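Local coordinates for clan CA, family C40, NlpC/P60 superfamily cysteine peptidase (Trichomonas vaginalis, PDB 6BIO), which probably acts as a cysteine peptidase of the NlpC/P60 type, a peptidoglycan hydrolase that the parasite directs against bacteria, at residues Phe247-Thr252 and Tyr263-Pro268. Residues are numbered along the deposited sequence; the frame is centred on the assembly and turned at random.
Sequences FIHAST and YKYPYP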
ATOM      1  N   PHE A 247     -10.217  17.093   6.502  1.00  9.54           N
ATOM      2  CA  PHE A 247      -9.101  16.267   6.081  1.00  9.58           C
ATOM      3  C   PHE A 247      -8.130  16.097   7.229  1.00  9.03           C
ATOM      4  O   PHE A 247      -8.175  16.812   8.220  1.00  9.41           O
ATOM      5  CB  PHE A 247      -8.418  16.801   4.824  1.00  9.47           C
ATOM      6  CG  PHE A 247      -7.686  18.161   4.950  1.00  9.15           C
ATOM      7  CD1 PHE A 247      -6.331  18.192   5.280  1.00  8.85           C
ATOM      8  CD2 PHE A 247      -8.277  19.361   4.527  1.00  9.70           C
ATOM      9  CE1 PHE A 247      -5.621  19.392   5.295  1.00  9.20           C
ATOM     10  CE2 PHE A 247      -7.577  20.534   4.536  1.00 10.19           C
ATOM     11  CZ  PHE A 247      -6.239  20.554   4.931  1.00  9.75           C
ATOM     12  N   ILE A 248      -7.293  15.076   7.108  1.00  8.14           N
ATOM     13  CA  ILE A 248      -6.198  14.849   8.044  1.00  8.17           C
ATOM     14  C   ILE A 248      -4.870  15.099   7.336  1.00  7.81           C
ATOM     15  O   ILE A 248      -4.687  14.744   6.163  1.00  7.83           O
ATOM     16  CB  ILE A 248      -6.275  13.439   8.650  1.00  8.54           C
ATOM     17  CG1 ILE A 248      -7.415  13.386   9.669  1.00 10.03           C
ATOM     18  CG2 ILE A 248      -4.927  13.058   9.298  1.00  9.40           C
ATOM     19  CD1 ILE A 248      -7.713  12.009  10.230  1.00 10.97           C
ATOM     20  N   HIS A 249      -3.953  15.764   8.025  1.00  7.57           N
ATOM     21  CA  HIS A 249      -2.639  16.046   7.473  1.00  7.67           C
ATOM     22  C   HIS A 249      -1.588  16.118   8.575  1.00  7.63           C
ATOM     23  O   HIS A 249      -1.899  16.309   9.756  1.00  8.06           O
ATOM     24  CB  HIS A 249      -2.612  17.355   6.661  1.00  8.31           C
ATOM     25  CG  HIS A 249      -2.907  18.619   7.429  1.00  8.39           C
ATOM     26  ND1 HIS A 249      -2.489  19.845   6.960  1.00  9.57           N
ATOM     27  CD2 HIS A 249      -3.637  18.877   8.542  1.00  9.32           C
ATOM     28  CE1 HIS A 249      -2.891  20.804   7.783  1.00  9.72           C
ATOM     29  NE2 HIS A 249      -3.603  20.246   8.748  1.00  9.53           N
ATOM     30  N   ALA A 250      -0.335  15.931   8.175  1.00  7.40           N
ATOM     31  CA  ALA A 250       0.788  16.243   9.037  1.00  8.29           C
ATOM     32  C   ALA A 250       1.152  17.692   8.766  1.00  8.64           C
ATOM     33  O   ALA A 250       1.458  18.046   7.614  1.00  9.14           O
ATOM     34  CB  ALA A 250       1.970  15.326   8.754  1.00  8.19           C
ATOM     35  N   SER A 251       1.113  18.512   9.800  1.00  9.78           N
ATOM     36  CA  SER A 251       1.279  19.940   9.627  1.00 10.78           C
ATOM     37  C   SER A 251       2.347  20.485  10.549  1.00 10.87           C
ATOM     38  O   SER A 251       2.458  20.059  11.693  1.00 10.74           O
ATOM     39  CB  SER A 251      -0.019  20.627   9.992  1.00 12.67           C
ATOM     40  OG  SER A 251       0.073  22.032   9.864  1.00 14.08           O
ATOM     41  N   THR A 252       3.101  21.470  10.063  1.00 11.71           N
ATOM     42  CA  THR A 252       4.028  22.164  10.946  1.00 13.19           C
ATOM     43  C   THR A 252       3.301  23.073  11.915  1.00 13.09           C
ATOM     44  O   THR A 252       3.881  23.433  12.943  1.00 13.58           O
ATOM     45  CB  THR A 252       5.064  22.965  10.156  1.00 15.08           C
ATOM     46  OG1 THR A 252       4.403  23.864   9.258  1.00 16.11           O
ATOM     47  CG2 THR A 252       5.988  22.054   9.438  1.00 16.88           C
ATOM     48  N   TYR A 263     -12.989  23.567   4.261  1.00 17.29           N
ATOM     49  CA  TYR A 263     -13.458  24.831   3.705  1.00 19.83           C
ATOM     50  C   TYR A 263     -12.750  26.029   4.329  1.00 19.04           C
ATOM     51  O   TYR A 263     -12.530  27.025   3.647  1.00 19.93           O
ATOM     52  CB  TYR A 263     -14.969  24.938   3.894  1.00 23.45           C
ATOM     53  CG  TYR A 263     -15.569  26.221   3.381  1.00 27.72           C
ATOM     54  CD1 TYR A 263     -15.765  26.412   2.021  1.00 29.41           C
ATOM     55  CD2 TYR A 263     -15.955  27.251   4.260  1.00 29.16           C
ATOM     56  CE1 TYR A 263     -16.319  27.590   1.539  1.00 30.90           C
ATOM     57  CE2 TYR A 263     -16.501  28.418   3.793  1.00 30.43           C
ATOM     58  CZ  TYR A 263     -16.683  28.587   2.422  1.00 31.70           C
ATOM     59  OH  TYR A 263     -17.231  29.753   1.918  1.00 33.14           O
ATOM     60  N   LYS A 264     -12.362  25.937   5.602  1.00 18.41           N
ATOM     61  CA  LYS A 264     -11.651  27.014   6.277  1.00 18.58           C
ATOM     62  C   LYS A 264     -10.138  27.011   6.066  1.00 16.76           C
ATOM     63  O   LYS A 264      -9.461  27.963   6.485  1.00 17.88           O
ATOM     64  CB  LYS A 264     -11.903  26.948   7.781  1.00 21.40           C
ATOM     65  CG  LYS A 264     -13.339  27.156   8.157  1.00 24.08           C
ATOM     66  CD  LYS A 264     -13.474  27.325   9.669  1.00 26.67           C
ATOM     67  CE  LYS A 264     -14.871  27.770  10.081  1.00 28.20           C
ATOM     68  NZ  LYS A 264     -15.463  26.808  11.022  1.00 29.39           N
ATOM     69  N   TYR A 265      -9.577  25.997   5.460  1.00 14.59           N
ATOM     70  CA  TYR A 265      -8.131  25.969   5.297  1.00 13.04           C
ATOM     71  C   TYR A 265      -7.724  27.064   4.305  1.00 13.84           C
ATOM     72  O   TYR A 265      -8.213  27.059   3.162  1.00 14.91           O
ATOM     73  CB  TYR A 265      -7.716  24.607   4.787  1.00 11.88           C
ATOM     74  CG  TYR A 265      -6.233  24.350   4.758  1.00 11.38           C
ATOM     75  CD1 TYR A 265      -5.463  24.422   5.916  1.00 11.31           C
ATOM     76  CD2 TYR A 265      -5.590  23.987   3.577  1.00 11.09           C
ATOM     77  CE1 TYR A 265      -4.123  24.175   5.892  1.00 11.36           C
ATOM     78  CE2 TYR A 265      -4.237  23.721   3.562  1.00 11.88           C
ATOM     79  CZ  TYR A 265      -3.519  23.813   4.719  1.00 12.22           C
ATOM     80  OH  TYR A 265      -2.180  23.540   4.684  1.00 14.96           O
ATOM     81  N   PRO A 266      -6.821  27.980   4.659  1.00 13.62           N
ATOM     82  CA  PRO A 266      -6.668  29.214   3.862  1.00 14.40           C
ATOM     83  C   PRO A 266      -5.607  29.132   2.784  1.00 15.64           C
ATOM     84  O   PRO A 266      -4.874  30.104   2.588  1.00 18.14           O
ATOM     85  CB  PRO A 266      -6.282  30.244   4.930  1.00 15.45           C
ATOM     86  CG  PRO A 266      -5.488  29.429   5.858  1.00 15.48           C
ATOM     87  CD  PRO A 266      -6.187  28.130   5.982  1.00 13.99           C
ATOM     88  N   TYR A 267      -5.488  28.014   2.088  1.00 14.56           N
ATOM     89  CA  TYR A 267      -4.550  27.894   0.991  1.00 13.51           C
ATOM     90  C   TYR A 267      -5.240  27.250  -0.195  1.00 12.68           C
ATOM     91  O   TYR A 267      -6.145  26.428  -0.018  1.00 13.71           O
ATOM     92  CB  TYR A 267      -3.359  27.016   1.386  1.00 13.11           C
ATOM     93  CG  TYR A 267      -2.597  27.589   2.536  1.00 14.00           C
ATOM     94  CD1 TYR A 267      -1.668  28.592   2.341  1.00 15.66           C
ATOM     95  CD2 TYR A 267      -2.796  27.126   3.824  1.00 15.00           C
ATOM     96  CE1 TYR A 267      -0.950  29.103   3.390  1.00 16.52           C
ATOM     97  CE2 TYR A 267      -2.117  27.676   4.880  1.00 16.61           C
ATOM     98  CZ  TYR A 267      -1.199  28.662   4.652  1.00 16.87           C
ATOM     99  OH  TYR A 267      -0.502  29.178   5.712  1.00 19.58           O
ATOM    100  N   PRO A 268      -4.852  27.612  -1.414  1.00 12.36           N
ATOM    101  CA  PRO A 268      -5.567  27.095  -2.578  1.00 12.16           C
ATOM    102  C   PRO A 268      -5.281  25.633  -2.849  1.00 10.51           C
ATOM    103  O   PRO A 268      -4.146  25.167  -2.744  1.00 10.67           O
ATOM    104  CB  PRO A 268      -5.024  27.941  -3.721  1.00 13.20           C
ATOM    105  CG  PRO A 268      -3.710  28.395  -3.219  1.00 13.29           C
ATOM    106  CD  PRO A 268      -3.881  28.642  -1.789  1.00 12.29           C
TER
HETATM  107  O   HOH W   1      -0.583  23.604   7.283  1.00 17.95           O
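F247 meets Y265 in a T-shaped (edge-to-face) pair. The F247 edge points at the Y265 face, with the planes at 86° and the centroids 5.2 Å apart. F247 CZ sits over the centre of the phenol ring, and F247 CZ to Y265 CD2 is the closest approach at 3.7 Å. The F247 side chain stands between its backbone N and carbonyl carbon (chi1 66°), which sends CZ across to the loop. Y267, from the same loop, places CD2 near the rim of the opposite face of the Y265 ring.

H249 comes next on the same face of the strand. Its CE1 lies 4.1 Å from Y265 CE1, an oblique contact with the planes at 87°. Its imidazole is held between F247 CE1 on one face and S251 CB on the other. H249 ND1 is hydrogen-bonded to NE2 of H237. This pairing is consistent with the two histidines of the Cys-His-His triad found in many NlpC/P60 peptidases; Y265 would then pack beside that site.

S251 makes no direct contact with the loop. A water bridges the gap, 3.1 Å from both S251 OG and Y265 OH, and it lies in the plane of the Y265 ring. S251 OG also accepts a hydrogen bond from the backbone N of N253.

The aromatic cluster thus joins strand 246-251 to the loop between strands 256-261 and 269-274. F225 of strand 222-225 packs against both F247 and Y265. Strand 246-251 runs antiparallel between strands 237-243 and 256-261 in the six-stranded sheet of the peptidase domain.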